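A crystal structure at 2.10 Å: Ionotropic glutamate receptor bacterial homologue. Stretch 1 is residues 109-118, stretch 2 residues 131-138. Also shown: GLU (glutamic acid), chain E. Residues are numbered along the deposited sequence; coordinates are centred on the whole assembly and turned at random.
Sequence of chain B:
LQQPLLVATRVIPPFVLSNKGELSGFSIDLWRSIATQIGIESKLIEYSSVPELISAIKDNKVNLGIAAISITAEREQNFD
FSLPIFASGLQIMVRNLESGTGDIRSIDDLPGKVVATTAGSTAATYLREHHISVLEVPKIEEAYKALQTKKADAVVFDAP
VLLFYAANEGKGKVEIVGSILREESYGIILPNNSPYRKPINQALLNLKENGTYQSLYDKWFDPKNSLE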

# COMPACT_ATOMS: atom_id res chain seq x y z
N ASP B 109 18.30 -10.67 0.87
CA ASP B 109 19.24 -10.59 1.98
C ASP B 109 18.65 -9.98 3.24
O ASP B 109 19.39 -9.66 4.16
CB ASP B 109 20.46 -9.78 1.57
CG ASP B 109 21.12 -10.31 0.32
OD1 ASP B 109 21.48 -11.50 0.30
OD2 ASP B 109 21.26 -9.52 -0.64
N LEU B 110 17.34 -9.82 3.29
CA LEU B 110 16.71 -9.22 4.46
C LEU B 110 16.28 -10.23 5.51
O LEU B 110 16.55 -10.04 6.70
CB LEU B 110 15.51 -8.38 4.03
CG LEU B 110 15.80 -7.13 3.18
CD1 LEU B 110 14.49 -6.40 2.88
CD2 LEU B 110 16.77 -6.21 3.91
N PRO B 111 15.60 -11.32 5.10
CA PRO B 111 15.16 -12.33 6.07
C PRO B 111 16.30 -12.75 6.99
O PRO B 111 17.36 -13.14 6.52
CB PRO B 111 14.67 -13.47 5.18
CG PRO B 111 14.13 -12.74 4.00
CD PRO B 111 15.19 -11.70 3.74
N GLY B 112 16.06 -12.66 8.29
CA GLY B 112 17.08 -13.03 9.26
C GLY B 112 17.87 -11.83 9.69
O GLY B 112 18.84 -11.95 10.45
N LYS B 113 17.47 -10.65 9.21
CA LYS B 113 18.13 -9.39 9.55
C LYS B 113 17.12 -8.45 10.23
O LYS B 113 15.93 -8.76 10.31
CB LYS B 113 18.66 -8.71 8.28
CG LYS B 113 19.66 -9.53 7.50
CD LYS B 113 20.97 -9.69 8.25
CE LYS B 113 21.97 -10.49 7.44
NZ LYS B 113 23.25 -10.69 8.19
N VAL B 114 17.61 -7.31 10.69
CA VAL B 114 16.79 -6.29 11.35
C VAL B 114 16.81 -5.01 10.51
O VAL B 114 17.87 -4.40 10.32
CB VAL B 114 17.32 -5.94 12.75
CG1 VAL B 114 16.54 -4.77 13.33
CG2 VAL B 114 17.21 -7.16 13.67
N VAL B 115 15.65 -4.61 10.02
CA VAL B 115 15.53 -3.42 9.18
C VAL B 115 14.75 -2.29 9.87
O VAL B 115 13.63 -2.50 10.32
CB VAL B 115 14.83 -3.76 7.86
CG1 VAL B 115 14.70 -2.52 7.00
CG2 VAL B 115 15.62 -4.84 7.14
N ALA B 116 15.35 -1.10 9.93
CA ALA B 116 14.71 0.05 10.56
C ALA B 116 13.92 0.88 9.57
O ALA B 116 14.28 1.00 8.40
CB ALA B 116 15.75 0.91 11.23
N THR B 117 12.81 1.45 10.04
CA THR B 117 11.96 2.30 9.23
C THR B 117 10.99 3.02 10.17
O THR B 117 11.00 2.77 11.39
CB THR B 117 11.18 1.47 8.16
OG1 THR B 117 10.62 2.36 7.19
CG2 THR B 117 10.07 0.66 8.81
N THR B 118 10.17 3.90 9.62
CA THR B 118 9.22 4.63 10.45
C THR B 118 8.01 3.79 10.82
O THR B 118 7.55 2.96 10.04
CB THR B 118 8.73 5.93 9.76
OG1 THR B 118 8.09 5.61 8.52
CG2 THR B 118 9.89 6.88 9.49
N HIS B 131 7.76 -11.22 6.72
CA HIS B 131 8.38 -11.81 7.90
C HIS B 131 9.81 -11.37 8.19
O HIS B 131 10.65 -12.18 8.55
CB HIS B 131 8.30 -13.34 7.81
CG HIS B 131 6.90 -13.87 7.89
ND1 HIS B 131 5.99 -13.72 6.86
CD2 HIS B 131 6.25 -14.53 8.88
CE1 HIS B 131 4.84 -14.26 7.22
NE2 HIS B 131 4.97 -14.76 8.44
N ILE B 132 10.07 -10.07 8.04
CA ILE B 132 11.39 -9.51 8.32
C ILE B 132 11.31 -8.74 9.64
O ILE B 132 10.35 -8.00 9.87
CB ILE B 132 11.82 -8.50 7.23
CG1 ILE B 132 11.71 -9.14 5.84
CG2 ILE B 132 13.24 -8.02 7.50
CD1 ILE B 132 12.56 -10.37 5.67
N SER B 133 12.32 -8.90 10.49
CA SER B 133 12.37 -8.20 11.77
C SER B 133 12.55 -6.72 11.48
O SER B 133 13.49 -6.30 10.80
CB SER B 133 13.53 -8.72 12.62
OG SER B 133 13.26 -10.04 13.09
N VAL B 134 11.62 -5.93 11.99
CA VAL B 134 11.63 -4.49 11.76
C VAL B 134 11.63 -3.64 13.02
O VAL B 134 10.85 -3.85 13.95
CB VAL B 134 10.42 -4.09 10.89
CG1 VAL B 134 9.14 -4.61 11.53
CG2 VAL B 134 10.37 -2.57 10.73
N LEU B 135 12.52 -2.65 13.00
CA LEU B 135 12.67 -1.70 14.09
C LEU B 135 11.88 -0.46 13.69
O LEU B 135 12.38 0.41 12.97
CB LEU B 135 14.14 -1.34 14.26
CG LEU B 135 14.41 -0.31 15.34
CD1 LEU B 135 14.11 -0.91 16.71
CD2 LEU B 135 15.86 0.15 15.27
N GLU B 136 10.63 -0.40 14.13
CA GLU B 136 9.75 0.72 13.83
C GLU B 136 10.01 1.86 14.81
O GLU B 136 9.67 1.77 16.00
CB GLU B 136 8.29 0.27 13.88
CG GLU B 136 7.91 -0.74 12.80
CD GLU B 136 6.42 -1.05 12.75
OE1 GLU B 136 5.61 -0.10 12.78
OE2 GLU B 136 6.05 -2.24 12.68
N VAL B 137 10.62 2.93 14.30
CA VAL B 137 10.93 4.09 15.13
C VAL B 137 9.89 5.19 14.94
O VAL B 137 9.29 5.31 13.88
CB VAL B 137 12.33 4.64 14.80
CG1 VAL B 137 13.38 3.62 15.21
CG2 VAL B 137 12.44 4.96 13.32
N PRO B 138 9.68 6.02 15.96
CA PRO B 138 8.71 7.11 15.89
C PRO B 138 9.18 8.33 15.12
O PRO B 138 8.38 9.21 14.80
CB PRO B 138 8.46 7.42 17.36
CG PRO B 138 9.84 7.27 17.94
CD PRO B 138 10.32 5.97 17.29
N GLU E . 5.20 6.87 1.80
CA GLU E . 5.16 6.37 3.21
C GLU E . 3.73 6.02 3.59
O GLU E . 2.80 6.60 2.99
CB GLU E . 5.69 7.45 4.16
CG GLU E . 5.80 6.99 5.62
CD GLU E . 6.17 8.13 6.57
OE1 GLU E . 6.50 7.84 7.73
OE2 GLU E . 6.13 9.30 6.14
OXT GLU E . 3.54 5.17 4.49
O HOH W 1 14.29 -10.91 9.60

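The two stretches meet as neighbouring parallel strands, their axes 28° apart, and a ladder of four backbone hydrogen bonds joins them. Val115 uses both its polar backbone atoms: its N donates to Ser133 O (2.9 Å), and its O accepts from Leu135 N (2.9 Å). Two residues on, Thr117 repeats the pattern, with Thr117 N bonded to Leu135 O (3.1 Å) and Thr117 O to Val137 N (2.9 Å). Each residue thus bridges two partners spaced two apart, as parallel pairing requires. The same carbonyls also receive CA-H...O contacts, such as Val134 CA to Val115 O (3.2 Å).

Before the strands, a type II turn is closed by Lys113 N donating to Leu110 O (2.7 Å); Gly112, at phi 95°, takes a conformation in which a CB would jam against the preceding carbonyl. Here water 1 replaces direct pairing: it accepts from Gly112 N (2.8 Å) and Ser133 N (3.0 Å) and donates to Lys113 O (2.8 Å).

Ile132 packs against the turn and the start of the strand pairing, its CD1 3.3 Å from Pro111 CG and its CG2 4.0 Å from Val115 CG2. On the sheet face carrying Ala116 and Leu135, their CB atoms lie 4.1 Å apart. Thr117 OG1 and Glu136 OE2 are satisfied elsewhere in the structure, while Thr118 OG1 donates to OE1 of the bound glutamate (2.9 Å).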